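Local structure of glycosyl hydrolase family 88 (Pedobacter heparinus, 3WIW) at residues T44-A47 with Q48-P52; Y183-G186 with K187-K191; P303-A306 with S307-A310; F332-D335 with I336-L340; A377-Y380 with Y381-L385. The protein hydrolyses unsaturated glucuronyl residues of heparin-derived oligosaccharides, as a glycosyl hydrolase of family 88 built on an alpha6/alpha6-barrel. All coordinates share one frame; numbering follows the deposited sequence.

Contact 1 (T44-A47 with Q48-P52); sequences TRAA and QTYTP
Ala-46 and Tyr-50 meet where helix 30-49 of the alpha6/alpha6-barrel ends, and the carbonyl of Ala-46 does much of the work there. Ala-46 O receives Tyr-50 N at 2.9 Å in a nearly straight bond, N-H...O 172°, lying almost along the C=O direction. A second donor, Thr-49 N, reaches the same Ala-46 O at 3.0 Å from well above the carbonyl plane, so two amides share one acceptor. The carbonyl oxygen of Arg-45 is gripped chiefly by the Thr-49 hydroxyl, OG1 to O 2.8 Å, with only weak bonds from Gln-48 N and Thr-49 N; a small beta-branched alcohol suits this last turn because it can fold back on the backbone. One residue earlier, Gln-48 N bonds to Thr-44 O at 3.2 Å, while Thr-44 OG1 bonds back to Val-40 O. Beyond the helix, Tyr-50 swings its ring beside Ala-46, whose CB lies in the ring plane at its edge, 3.9 Å from CD2; alanine is small enough to admit it. The ring also rests on Val-65 and Leu-67 of strand 65-68, and OH bonds to Gln-353 O. An alanine in place of Tyr-50 is likely to leave the Gln-353 carbonyl without this donor and open a gap between helix end and strand. A water bonds to Tyr-50 O at 2.6 Å and, weakly, to Ala-47 O.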
loop_
_atom_site.group_PDB
_atom_site.type_symbol
_atom_site.label_atom_id
_atom_site.label_comp_id
_atom_site.label_asym_id
_atom_site.label_seq_id
_atom_site.Cartn_x
_atom_site.Cartn_y
_atom_site.Cartn_z
ATOM N N THR A 44 1.876 11.451 17.304
ATOM C CA THR A 44 2.712 11.997 18.366
ATOM C C THR A 44 2.766 11.028 19.547
ATOM O O THR A 44 3.848 10.705 20.056
ATOM C CB THR A 44 2.194 13.366 18.827
ATOM O OG1 THR A 44 2.213 14.266 17.716
ATOM C CG2 THR A 44 3.028 13.937 19.978
ATOM N N ARG A 45 1.604 10.534 19.957
ATOM C CA ARG A 45 1.539 9.598 21.068
ATOM C C ARG A 45 2.173 8.251 20.697
ATOM O O ARG A 45 2.867 7.646 21.518
ATOM C CB ARG A 45 0.082 9.374 21.484
ATOM C CG ARG A 45 -0.663 10.610 21.983
ATOM C CD ARG A 45 -0.144 11.118 23.304
ATOM N NE ARG A 45 -0.118 10.138 24.399
ATOM C CZ ARG A 45 -1.146 9.800 25.183
ATOM N NH1 ARG A 45 -2.365 10.306 25.006
ATOM N NH2 ARG A 45 -0.956 8.922 26.160
ATOM N N ALA A 46 1.913 7.759 19.483
ATOM C CA ALA A 46 2.513 6.498 19.045
ATOM C C ALA A 46 4.043 6.556 19.100
ATOM O O ALA A 46 4.698 5.636 19.608
ATOM C CB ALA A 46 2.050 6.153 17.646
ATOM N N ALA A 47 4.616 7.635 18.578
ATOM C CA ALA A 47 6.080 7.740 18.517
ATOM C C ALA A 47 6.709 7.875 19.915
ATOM O O ALA A 47 7.859 7.516 20.116
ATOM C CB ALA A 47 6.484 8.889 17.615
ATOM N N GLN A 48 5.944 8.403 20.875
ATOM C CA GLN A 48 6.357 8.510 22.277
ATOM C C GLN A 48 6.274 7.158 22.979
ATOM O O GLN A 48 6.994 6.897 23.940
ATOM C CB GLN A 48 5.450 9.502 23.016
ATOM C CG GLN A 48 5.688 10.966 22.634
ATOM C CD GLN A 48 4.585 11.909 23.085
ATOM O OE1 GLN A 48 3.506 11.487 23.527
ATOM N NE2 GLN A 48 4.844 13.199 22.956
ATOM N N THR A 49 5.381 6.304 22.500
ATOM C CA THR A 49 5.057 5.058 23.188
ATOM C C THR A 49 5.841 3.834 22.670
ATOM O O THR A 49 6.397 3.054 23.464
ATOM C CB THR A 49 3.538 4.803 23.081
ATOM O OG1 THR A 49 2.838 5.878 23.719
ATOM C CG2 THR A 49 3.142 3.516 23.759
ATOM N N TYR A 50 5.854 3.639 21.352
ATOM C CA TYR A 50 6.550 2.512 20.742
ATOM C C TYR A 50 8.050 2.766 20.628
ATOM O O TYR A 50 8.521 3.908 20.762
ATOM C CB TYR A 50 5.902 2.156 19.375
ATOM C CG TYR A 50 4.421 1.915 19.542
ATOM C CD1 TYR A 50 3.972 0.844 20.294
ATOM C CD2 TYR A 50 3.474 2.788 19.008
ATOM C CE1 TYR A 50 2.630 0.633 20.516
ATOM C CE2 TYR A 50 2.098 2.590 19.232
ATOM C CZ TYR A 50 1.697 1.506 19.991
ATOM O OH TYR A 50 0.361 1.292 20.247
ATOM N N THR A 51 8.796 1.695 20.408
ATOM C CA THR A 51 10.253 1.747 20.341
ATOM C C THR A 51 10.716 1.534 18.898
ATOM O O THR A 51 10.292 0.578 18.234
ATOM C CB THR A 51 10.841 0.633 21.208
ATOM O OG1 THR A 51 10.347 0.756 22.552
ATOM C CG2 THR A 51 12.360 0.727 21.228
ATOM N N PRO A 52 11.613 2.413 18.408
ATOM C CA PRO A 52 12.137 2.221 17.048
ATOM C C PRO A 52 12.689 0.807 16.868
ATOM O O PRO A 52 13.381 0.273 17.748
ATOM C CB PRO A 52 13.238 3.291 16.934
ATOM C CG PRO A 52 12.727 4.387 17.848
ATOM C CD PRO A 52 12.094 3.669 19.026
HETATM O O HOH W 1 2.359 9.195 24.827
HETATM O O HOH W 2 10.124 5.741 21.744
#

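Contact 2 (Y183-G186 with K187-K191)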
loop_
_atom_site.group_PDB
_atom_site.type_symbol
_atom_site.label_atom_id
_atom_site.label_comp_id
_atom_site.label_asym_id
_atom_site.label_seq_id
_atom_site.Cartn_x
_atom_site.Cartn_y
_atom_site.Cartn_z
ATOM N N TYR A 183 11.378 1.530 -9.864
ATOM C CA TYR A 183 11.308 2.634 -10.828
ATOM C C TYR A 183 12.144 3.816 -10.344
ATOM O O TYR A 183 12.934 4.401 -11.099
ATOM C CB TYR A 183 9.880 3.111 -11.039
ATOM C CG TYR A 183 8.924 2.152 -11.723
ATOM C CD1 TYR A 183 9.221 1.557 -12.949
ATOM C CD2 TYR A 183 7.664 1.902 -11.165
ATOM C CE1 TYR A 183 8.305 0.715 -13.561
ATOM C CE2 TYR A 183 6.756 1.056 -11.776
ATOM C CZ TYR A 183 7.076 0.475 -12.974
ATOM O OH TYR A 183 6.164 -0.352 -13.593
ATOM N N TRP A 184 11.996 4.151 -9.069
ATOM C CA TRP A 184 12.724 5.258 -8.470
ATOM C C TRP A 184 14.223 4.976 -8.484
ATOM O O TRP A 184 15.019 5.811 -8.901
ATOM C CB TRP A 184 12.244 5.512 -7.025
ATOM C CG TRP A 184 13.150 6.462 -6.312
ATOM C CD1 TRP A 184 13.128 7.827 -6.380
ATOM C CD2 TRP A 184 14.279 6.113 -5.485
ATOM N NE1 TRP A 184 14.164 8.341 -5.626
ATOM C CE2 TRP A 184 14.880 7.313 -5.067
ATOM C CE3 TRP A 184 14.808 4.897 -5.029
ATOM C CZ2 TRP A 184 16.003 7.341 -4.218
ATOM C CZ3 TRP A 184 15.932 4.917 -4.189
ATOM C CH2 TRP A 184 16.517 6.133 -3.800
ATOM N N ALA A 185 14.616 3.787 -8.038
ATOM C CA ALA A 185 16.038 3.457 -7.897
ATOM C C ALA A 185 16.743 3.352 -9.251
ATOM O O ALA A 185 17.898 3.758 -9.393
ATOM C CB ALA A 185 16.185 2.158 -7.122
ATOM N N GLY A 186 16.058 2.809 -10.255
ATOM C CA GLY A 186 16.612 2.711 -11.587
ATOM C C GLY A 186 17.020 4.071 -12.112
ATOM O O GLY A 186 18.080 4.213 -12.726
ATOM N N LYS A 187 16.204 5.084 -11.843
ATOM C CA LYS A 187 16.524 6.446 -12.253
ATOM C C LYS A 187 17.594 7.087 -11.363
ATOM O O LYS A 187 18.538 7.696 -11.875
ATOM C CB LYS A 187 15.260 7.309 -12.305
ATOM C CG LYS A 187 14.229 6.857 -13.323
ATOM C CD LYS A 187 14.722 6.971 -14.760
ATOM C CE LYS A 187 13.545 6.738 -15.722
ATOM N NZ LYS A 187 13.844 5.729 -16.783
ATOM N N GLU A 188 17.454 6.949 -10.047
ATOM C CA GLU A 188 18.351 7.593 -9.086
ATOM C C GLU A 188 19.792 7.107 -9.260
ATOM O O GLU A 188 20.732 7.895 -9.164
ATOM C CB GLU A 188 17.861 7.323 -7.649
ATOM C CG GLU A 188 18.836 7.736 -6.537
ATOM C CD GLU A 188 19.108 9.236 -6.496
ATOM O OE1 GLU A 188 20.176 9.630 -5.981
ATOM O OE2 GLU A 188 18.250 10.018 -6.959
ATOM N N PHE A 189 19.958 5.810 -9.495
ATOM C CA PHE A 189 21.280 5.181 -9.541
ATOM C C PHE A 189 21.766 4.847 -10.945
ATOM O O PHE A 189 22.791 4.155 -11.109
ATOM C CB PHE A 189 21.306 3.938 -8.633
ATOM C CG PHE A 189 20.967 4.249 -7.200
ATOM C CD1 PHE A 189 21.857 4.971 -6.412
ATOM C CD2 PHE A 189 19.744 3.875 -6.658
ATOM C CE1 PHE A 189 21.546 5.290 -5.102
ATOM C CE2 PHE A 189 19.424 4.189 -5.335
ATOM C CZ PHE A 189 20.331 4.909 -4.560
ATOM N N ASN A 190 21.044 5.327 -11.954
ATOM C CA ASN A 190 21.457 5.111 -13.341
ATOM C C ASN A 190 21.587 3.618 -13.651
ATOM O O ASN A 190 22.616 3.144 -14.158
ATOM C CB ASN A 190 22.750 5.878 -13.646
ATOM C CG ASN A 190 22.577 7.376 -13.491
ATOM O OD1 ASN A 190 21.601 7.947 -13.971
ATOM N ND2 ASN A 190 23.507 8.012 -12.793
ATOM N N LYS A 191 20.516 2.895 -13.330
ATOM C CA LYS A 191 20.453 1.447 -13.501
ATOM C C LYS A 191 19.220 1.141 -14.339
ATOM O O LYS A 191 18.184 0.744 -13.799
ATOM C CB LYS A 191 20.307 0.774 -12.134
ATOM C CG LYS A 191 21.569 0.792 -11.293
ATOM C CD LYS A 191 22.579 -0.156 -11.884
ATOM C CE LYS A 191 23.544 -0.663 -10.846
ATOM N NZ LYS A 191 24.596 -1.421 -11.543
#
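Phe-189 folds back over Trp-184 and Ala-185 as helix 175-188 runs out, and its side chain can be followed atom by atom. Phe-189 CB lies 3.5 Å from Ala-185 O, the carbonyl that also accepts Phe-189 N. With CG anti to the carbonyl carbon, chi1 -58°, the ring turns back along the helix. Phe-189 CD2 stays by that oxygen and touches Ala-185 CB at 4.0 Å, the methyl lying in the ring plane at its edge. Phe-189 CE2 goes on to Trp-184 CZ3 at 3.7 Å, and CZ ends near Trp-184 CH2. The two rings form an offset edge-to-face pair with planes at 89°, the edge of Phe-189 toward the face of Trp-184. Glu-188 fills the angle between them: its CB makes a CH-pi contact over the six-membered ring of Trp-184, 4.1 Å from the centroid, while its CG sits over the centre of the Phe-189 ring. The helix closes in a Schellman motif. Lys-191 N reaches back to Gly-186 O at 2.8 Å, Asn-190 N bonds weakly to Lys-187 O, and Asn-190 takes the left-handed backbone conformation. Glycine suits position 186, since a beta carbon would come very near Lys-191 O. At this helix end Trp-184 and Phe-189 pack against Leu-141 and Leu-138 of helix 138-150, Trp-194 of helix 192-208 lies against Ala-185 and Phe-189, and Tyr-183 is bonded through OH to Ser-258 of helix 245-262.

Contact 3 (P303-A306 with S307-A310)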
loop_
_atom_site.group_PDB
_atom_site.type_symbol
_atom_site.label_atom_id
_atom_site.label_comp_id
_atom_site.label_asym_id
_atom_site.label_seq_id
_atom_site.Cartn_x
_atom_site.Cartn_y
_atom_site.Cartn_z
ATOM N N PRO A 303 -17.347 -8.557 7.104
ATOM C CA PRO A 303 -16.385 -7.538 7.564
ATOM C C PRO A 303 -15.867 -6.667 6.422
ATOM O O PRO A 303 -15.548 -7.165 5.325
ATOM C CB PRO A 303 -15.244 -8.374 8.143
ATOM C CG PRO A 303 -15.915 -9.638 8.571
ATOM C CD PRO A 303 -16.975 -9.907 7.541
ATOM N N ARG A 304 -15.789 -5.361 6.679
ATOM C CA ARG A 304 -15.188 -4.404 5.732
ATOM C C ARG A 304 -13.675 -4.363 5.884
ATOM O O ARG A 304 -13.129 -4.769 6.917
ATOM C CB ARG A 304 -15.722 -2.993 6.001
ATOM C CG ARG A 304 -17.236 -2.933 6.037
ATOM C CD ARG A 304 -17.872 -3.482 4.744
ATOM N NE ARG A 304 -19.281 -3.114 4.720
ATOM C CZ ARG A 304 -19.739 -1.897 4.402
ATOM N NH1 ARG A 304 -21.043 -1.610 4.515
ATOM N NH2 ARG A 304 -18.897 -0.947 4.012
ATOM N N ASP A 305 -12.997 -3.854 4.870
ATOM C CA ASP A 305 -11.549 -3.732 4.969
ATOM C C ASP A 305 -11.144 -2.298 4.655
ATOM O O ASP A 305 -10.976 -1.904 3.464
ATOM C CB ASP A 305 -10.864 -4.722 4.014
ATOM C CG ASP A 305 -9.350 -4.664 4.100
ATOM O OD1 ASP A 305 -8.825 -4.152 5.133
ATOM O OD2 ASP A 305 -8.673 -5.134 3.150
ATOM N N ALA A 306 -10.959 -1.520 5.721
ATOM C CA ALA A 306 -10.580 -0.122 5.570
ATOM C C ALA A 306 -9.266 0.029 4.795
ATOM O O ALA A 306 -9.111 0.996 4.056
ATOM C CB ALA A 306 -10.471 0.568 6.917
ATOM N N SER A 307 -8.312 -0.900 4.950
ATOM C CA SER A 307 -7.022 -0.768 4.271
ATOM C C SER A 307 -7.226 -0.761 2.758
ATOM O O SER A 307 -6.616 0.044 2.046
ATOM C CB SER A 307 -6.057 -1.872 4.715
ATOM O OG SER A 307 -6.415 -3.147 4.216
ATOM N N ALA A 308 -8.101 -1.633 2.254
ATOM C CA ALA A 308 -8.411 -1.643 0.824
ATOM C C ALA A 308 -9.005 -0.298 0.400
ATOM O O ALA A 308 -8.672 0.222 -0.678
ATOM C CB ALA A 308 -9.353 -2.791 0.476
ATOM N N ALA A 309 -9.942 0.235 1.198
ATOM C CA ALA A 309 -10.546 1.542 0.897
ATOM C C ALA A 309 -9.473 2.619 0.810
ATOM O O ALA A 309 -9.529 3.456 -0.090
ATOM C CB ALA A 309 -11.565 1.927 1.937
ATOM N N ALA A 310 -8.523 2.635 1.753
ATOM C CA ALA A 310 -7.512 3.690 1.777
ATOM C C ALA A 310 -6.610 3.610 0.537
ATOM O O ALA A 310 -6.274 4.649 -0.059
ATOM C CB ALA A 310 -6.697 3.604 3.049
#
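The carboxylate of Asp-305 is the flat group to which Ser-307 turns. The serine hydroxyl donates to it, OG to OD1 2.8 Å, approaching on the syn side and 28° out of the carboxylate plane. The other oxygen, OD2, lies 3.6 Å from the methyl CB of Ala-308. The carbonyl of Asp-305 is used as well: Ala-309 N bonds to its O at 3.3 Å, within the carbonyl plane, in the first full turn of helix 306-322. The next bond is Ala-310 N to Ala-306 O at 2.9 Å.

Asp-305 holds the N-cap position. Its CG stands anti to the backbone N, chi1 -179°, which turns the carboxylate over the start of the helix, where OD1 also accepts a weak capping bond from Ser-307 N at 3.3 Å. Ser-307 puts its OG between its own N and carbonyl carbon, chi1 71°, facing the aspartate. Aspartate suits the place because two oxygens can answer several donors: Val-361 N also bonds to OD1, and OD2 forms a salt bridge with Arg-246 NH1. That same NH1 bonds to Ser-307 OG, so the hydroxyl receives from the arginine and gives to the carboxylate. The alanines that follow are small enough for neighbouring helices to lie close, as where Ala-309 meets Ile-336.

This Asp N-cap starts helix 306-322 of the alpha6/alpha6-barrel and also holds Arg-246, which is predicted to bind substrate; Asp-305 is thus probably a second-shell residue of the substrate site.

Contact 4 (F332-D335 with I336-L340)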
loop_
_atom_site.group_PDB
_atom_site.type_symbol
_atom_site.label_atom_id
_atom_site.label_comp_id
_atom_site.label_asym_id
_atom_site.label_seq_id
_atom_site.Cartn_x
_atom_site.Cartn_y
_atom_site.Cartn_z
ATOM N N PHE A 332 -15.209 9.758 -6.122
ATOM C CA PHE A 332 -15.301 8.459 -5.460
ATOM C C PHE A 332 -14.289 8.406 -4.317
ATOM O O PHE A 332 -14.617 7.977 -3.209
ATOM C CB PHE A 332 -15.101 7.349 -6.489
ATOM C CG PHE A 332 -15.555 5.991 -6.033
ATOM C CD1 PHE A 332 -14.739 5.203 -5.219
ATOM C CD2 PHE A 332 -16.781 5.481 -6.447
ATOM C CE1 PHE A 332 -15.161 3.926 -4.795
ATOM C CE2 PHE A 332 -17.189 4.211 -6.053
ATOM C CZ PHE A 332 -16.389 3.429 -5.214
ATOM N N ALA A 333 -13.064 8.873 -4.570
ATOM C CA ALA A 333 -12.038 8.921 -3.526
ATOM C C ALA A 333 -12.458 9.838 -2.380
ATOM O O ALA A 333 -12.277 9.503 -1.216
ATOM C CB ALA A 333 -10.702 9.384 -4.092
ATOM N N GLU A 334 -12.993 11.010 -2.710
ATOM C CA GLU A 334 -13.469 11.938 -1.697
ATOM C C GLU A 334 -14.524 11.289 -0.800
ATOM O O GLU A 334 -14.501 11.451 0.432
ATOM C CB GLU A 334 -14.024 13.185 -2.377
ATOM C CG GLU A 334 -14.535 14.242 -1.427
ATOM C CD GLU A 334 -15.025 15.464 -2.179
ATOM O OE1 GLU A 334 -14.340 16.503 -2.143
ATOM O OE2 GLU A 334 -16.099 15.382 -2.814
ATOM N N ASP A 335 -15.454 10.549 -1.409
ATOM C CA ASP A 335 -16.511 9.879 -0.645
ATOM C C ASP A 335 -15.893 8.826 0.278
ATOM O O ASP A 335 -16.293 8.713 1.437
ATOM C CB ASP A 335 -17.508 9.201 -1.578
ATOM C CG ASP A 335 -18.396 10.185 -2.320
ATOM O OD1 ASP A 335 -18.544 11.348 -1.867
ATOM O OD2 ASP A 335 -18.966 9.781 -3.365
ATOM N N ILE A 336 -14.912 8.055 -0.209
ATOM C CA ILE A 336 -14.251 7.089 0.654
ATOM C C ILE A 336 -13.605 7.816 1.821
ATOM O O ILE A 336 -13.727 7.385 2.975
ATOM C CB ILE A 336 -13.131 6.329 -0.089
ATOM C CG1 ILE A 336 -13.712 5.387 -1.152
ATOM C CG2 ILE A 336 -12.280 5.560 0.907
ATOM C CD1 ILE A 336 -12.638 4.866 -2.133
ATOM N N LEU A 337 -12.886 8.898 1.539
ATOM C CA LEU A 337 -12.204 9.614 2.608
ATOM C C LEU A 337 -13.155 10.195 3.650
ATOM O O LEU A 337 -12.836 10.200 4.848
ATOM C CB LEU A 337 -11.271 10.693 2.050
ATOM C CG LEU A 337 -10.071 10.182 1.261
ATOM C CD1 LEU A 337 -9.289 11.388 0.768
ATOM C CD2 LEU A 337 -9.218 9.270 2.133
ATOM N N LYS A 338 -14.320 10.668 3.213
ATOM C CA LYS A 338 -15.294 11.150 4.173
ATOM C C LYS A 338 -15.766 10.020 5.087
ATOM O O LYS A 338 -15.923 10.231 6.286
ATOM C CB LYS A 338 -16.446 11.834 3.464
ATOM C CG LYS A 338 -16.054 13.208 2.960
ATOM C CD LYS A 338 -17.121 13.825 2.069
ATOM C CE LYS A 338 -16.762 15.258 1.738
ATOM N NZ LYS A 338 -17.789 15.914 0.897
ATOM N N THR A 339 -15.983 8.823 4.545
ATOM C CA THR A 339 -16.350 7.672 5.377
ATOM C C THR A 339 -15.221 7.258 6.329
ATOM O O THR A 339 -15.453 7.022 7.529
ATOM C CB THR A 339 -16.801 6.466 4.516
ATOM O OG1 THR A 339 -17.943 6.833 3.731
ATOM C CG2 THR A 339 -17.183 5.275 5.401
ATOM N N LEU A 340 -14.003 7.164 5.804
ATOM C CA LEU A 340 -12.860 6.796 6.631
ATOM C C LEU A 340 -12.589 7.801 7.740
ATOM O O LEU A 340 -12.041 7.434 8.777
ATOM C CB LEU A 340 -11.599 6.598 5.784
ATOM C CG LEU A 340 -11.611 5.349 4.905
ATOM C CD1 LEU A 340 -10.283 5.320 4.177
ATOM C CD2 LEU A 340 -11.777 4.043 5.701
HETATM O O HOH W 3 -17.998 13.887 -1.587
HETATM O O HOH W 4 -19.083 9.090 1.744
#
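Phe-332 and Ile-336 pack one turn apart on helix 327-340 of the alpha6/alpha6-barrel. The phenylalanine has its CG anti to the backbone N, chi1 -163°, which sets the ring out beside the helix, where Ile-336 can reach back to it. Ile-336 does so with CG1 beside its backbone N and CD1 extended, so that its CD1 comes within 3.7 Å of Phe-332 CD1. Both suit the apolar side of the helix: Leu-316 of helix 306-322 touches the ring, and Ala-309 and Ile-312 touch the isoleucine.

On the polar side, Glu-334 and Lys-338 run side by side as extended chains, Glu-334 CG lying 4.0 Å from Lys-338 CE. Their charges stay apart, OE2 to NZ 4.1 Å, beyond a salt bridge, and a water joins them instead. Glu-334 OE1 turns to Tyr-388 OH of helix 375-392, while Asp-335 OD2 forms a salt bridge with Lys-331. Charged chains suit this side, where one water can be gripped by three of them. Beneath them the backbone bonds are regular, as with Lys-338 N to Glu-334 O at 2.9 Å. The bridging water gives hydrogen bonds to Glu-334 OE2 and Asp-335 OD1 and accepts one from Lys-338 NZ, 3.2 Å away.

Contact 5 (A377-Y380 with Y381-L385)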
loop_
_atom_site.group_PDB
_atom_site.type_symbol
_atom_site.label_atom_id
_atom_site.label_comp_id
_atom_site.label_asym_id
_atom_site.label_seq_id
_atom_site.Cartn_x
_atom_site.Cartn_y
_atom_site.Cartn_z
ATOM N N ALA A 377 -3.026 0.566 6.650
ATOM C CA ALA A 377 -4.250 1.356 6.432
ATOM C C ALA A 377 -3.965 2.813 6.767
ATOM O O ALA A 377 -4.337 3.719 6.016
ATOM C CB ALA A 377 -5.387 0.841 7.256
ATOM N N ASP A 378 -3.258 3.052 7.869
ATOM C CA ASP A 378 -2.961 4.424 8.269
ATOM C C ASP A 378 -2.033 5.111 7.255
ATOM O O ASP A 378 -2.242 6.297 6.938
ATOM C CB ASP A 378 -2.304 4.480 9.650
ATOM C CG ASP A 378 -3.213 4.032 10.781
ATOM O OD1 ASP A 378 -4.413 3.768 10.564
ATOM O OD2 ASP A 378 -2.729 3.992 11.933
ATOM N N TYR A 379 -1.032 4.385 6.745
ATOM C CA TYR A 379 -0.082 4.933 5.809
ATOM C C TYR A 379 -0.797 5.395 4.544
ATOM O O TYR A 379 -0.648 6.557 4.117
ATOM C CB TYR A 379 0.935 3.848 5.497
ATOM C CG TYR A 379 1.933 4.251 4.441
ATOM C CD1 TYR A 379 3.106 4.964 4.768
ATOM C CD2 TYR A 379 1.731 3.905 3.088
ATOM C CE1 TYR A 379 4.038 5.302 3.786
ATOM C CE2 TYR A 379 2.660 4.253 2.100
ATOM C CZ TYR A 379 3.809 4.945 2.463
ATOM O OH TYR A 379 4.754 5.284 1.537
ATOM N N TYR A 380 -1.605 4.515 3.945
ATOM C CA TYR A 380 -2.282 4.881 2.698
ATOM C C TYR A 380 -3.393 5.903 2.915
ATOM O O TYR A 380 -3.662 6.714 2.035
ATOM C CB TYR A 380 -2.739 3.650 1.879
ATOM C CG TYR A 380 -1.533 2.901 1.351
ATOM C CD1 TYR A 380 -0.733 3.432 0.325
ATOM C CD2 TYR A 380 -1.137 1.703 1.944
ATOM C CE1 TYR A 380 0.413 2.770 -0.134
ATOM C CE2 TYR A 380 0.005 1.030 1.503
ATOM C CZ TYR A 380 0.781 1.577 0.466
ATOM O OH TYR A 380 1.910 0.923 0.082
ATOM N N TYR A 381 -3.998 5.910 4.103
ATOM C CA TYR A 381 -4.957 6.948 4.428
ATOM C C TYR A 381 -4.310 8.329 4.482
ATOM O O TYR A 381 -4.802 9.275 3.862
ATOM C CB TYR A 381 -5.630 6.617 5.758
ATOM C CG TYR A 381 -6.535 7.692 6.303
ATOM C CD1 TYR A 381 -7.724 8.029 5.656
ATOM C CD2 TYR A 381 -6.217 8.345 7.480
ATOM C CE1 TYR A 381 -8.596 9.010 6.189
ATOM C CE2 TYR A 381 -7.063 9.315 8.024
ATOM C CZ TYR A 381 -8.246 9.642 7.371
ATOM O OH TYR A 381 -9.069 10.603 7.914
ATOM N N LEU A 382 -3.179 8.460 5.180
ATOM C CA LEU A 382 -2.523 9.767 5.189
ATOM C C LEU A 382 -1.993 10.128 3.798
ATOM O O LEU A 382 -2.019 11.309 3.412
ATOM C CB LEU A 382 -1.420 9.873 6.249
ATOM C CG LEU A 382 -1.898 9.787 7.701
ATOM C CD1 LEU A 382 -0.791 10.272 8.609
ATOM C CD2 LEU A 382 -3.177 10.599 7.944
ATOM N N GLU A 383 -1.538 9.146 3.024
ATOM C CA GLU A 383 -1.101 9.435 1.657
ATOM C C GLU A 383 -2.260 10.022 0.862
ATOM O O GLU A 383 -2.108 11.025 0.150
ATOM C CB GLU A 383 -0.600 8.169 1.000
ATOM C CG GLU A 383 0.068 8.423 -0.336
ATOM C CD GLU A 383 0.516 7.126 -0.928
ATOM O OE1 GLU A 383 1.682 6.759 -0.709
ATOM O OE2 GLU A 383 -0.302 6.432 -1.579
ATOM N N ALA A 384 -3.447 9.429 1.028
ATOM C CA ALA A 384 -4.636 9.925 0.343
ATOM C C ALA A 384 -5.022 11.345 0.799
ATOM O O ALA A 384 -5.374 12.203 -0.026
ATOM C CB ALA A 384 -5.801 8.942 0.535
ATOM N N LEU A 385 -4.939 11.606 2.104
ATOM C CA LEU A 385 -5.205 12.951 2.607
ATOM C C LEU A 385 -4.235 13.968 1.994
ATOM O O LEU A 385 -4.634 15.068 1.620
ATOM C CB LEU A 385 -5.096 13.028 4.128
ATOM C CG LEU A 385 -6.098 12.217 4.948
ATOM C CD1 LEU A 385 -6.071 12.644 6.398
ATOM C CD2 LEU A 385 -7.514 12.345 4.415
HETATM O O HOH W 5 3.819 5.001 -1.027
#
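Glu-383 lies beside Tyr-380 with its carboxylate turned 80° to the ring, and OE2 sits at the ring edge, near its plane, 3.6 Å from CD1. That edge bears the positive end of the C-H bonds, which probably favours a carboxylate oxygen there. Glu-383 reaches it as an extended chain, CG anti to the backbone N at chi1 -171°. Its two oxygens are well supplied: OE2 bonds to Tyr-253 OH and Ser-314 OG, while OE1 bonds to Tyr-84 OH and to a water, 2.8 Å away, that also meets Tyr-379 OH at 2.7 Å. Tyr-379 OH also hydrogen-bonds to Asn-127 ND2. With the carboxylate gone, as in an alanine here, Tyr-84, Tyr-253, Ser-314 and the water are likely to be left without this partner, and a gap opened beside the Tyr-380 ring. That ring packs between Glu-383, Tyr-379 and Tyr-253, with Tyr-379 CD2 over the centre of one face. Tyr-381 points elsewhere: its CB presses on Ala-377 O at 3.2 Å, and its ring leads off to a hydrogen bond between Tyr-381 OH and Ser-341 OG. At Tyr-379 and Tyr-381, tyrosine fills volume while placing a hydroxyl at a distance. Below, the helix is regular, with Glu-383 N bonded to Tyr-379 O at 2.9 Å. This buried turn of helix 375-392 lies inside the alpha6/alpha6-barrel, near the predicted substrate site, with Tyr-380 close to Trp-250.

Overall arrangement
Along the chain the five contacts come in series, from helix 30-49 (contact 1) and helix 175-188 (contact 2) to the late helices 306-322, 327-340 and 375-392 (contacts 3, 4 and 5). The last three form one packed group, their centres each about 12 Å from the other two. Ala-306 and Ala-310 meet Leu-340, Leu-337 lies on Ala-384, and Ala-310 packs against Tyr-381 N, so three barrel helices share one core. Contact 1 stands about 8 Å from contact 5 at the nearest atoms. Contact 2 lies across the centre from contacts 3 and 4. Contacts 3 and 5 adjoin the predicted substrate residues; contacts 1 and 2 finish helices far from them.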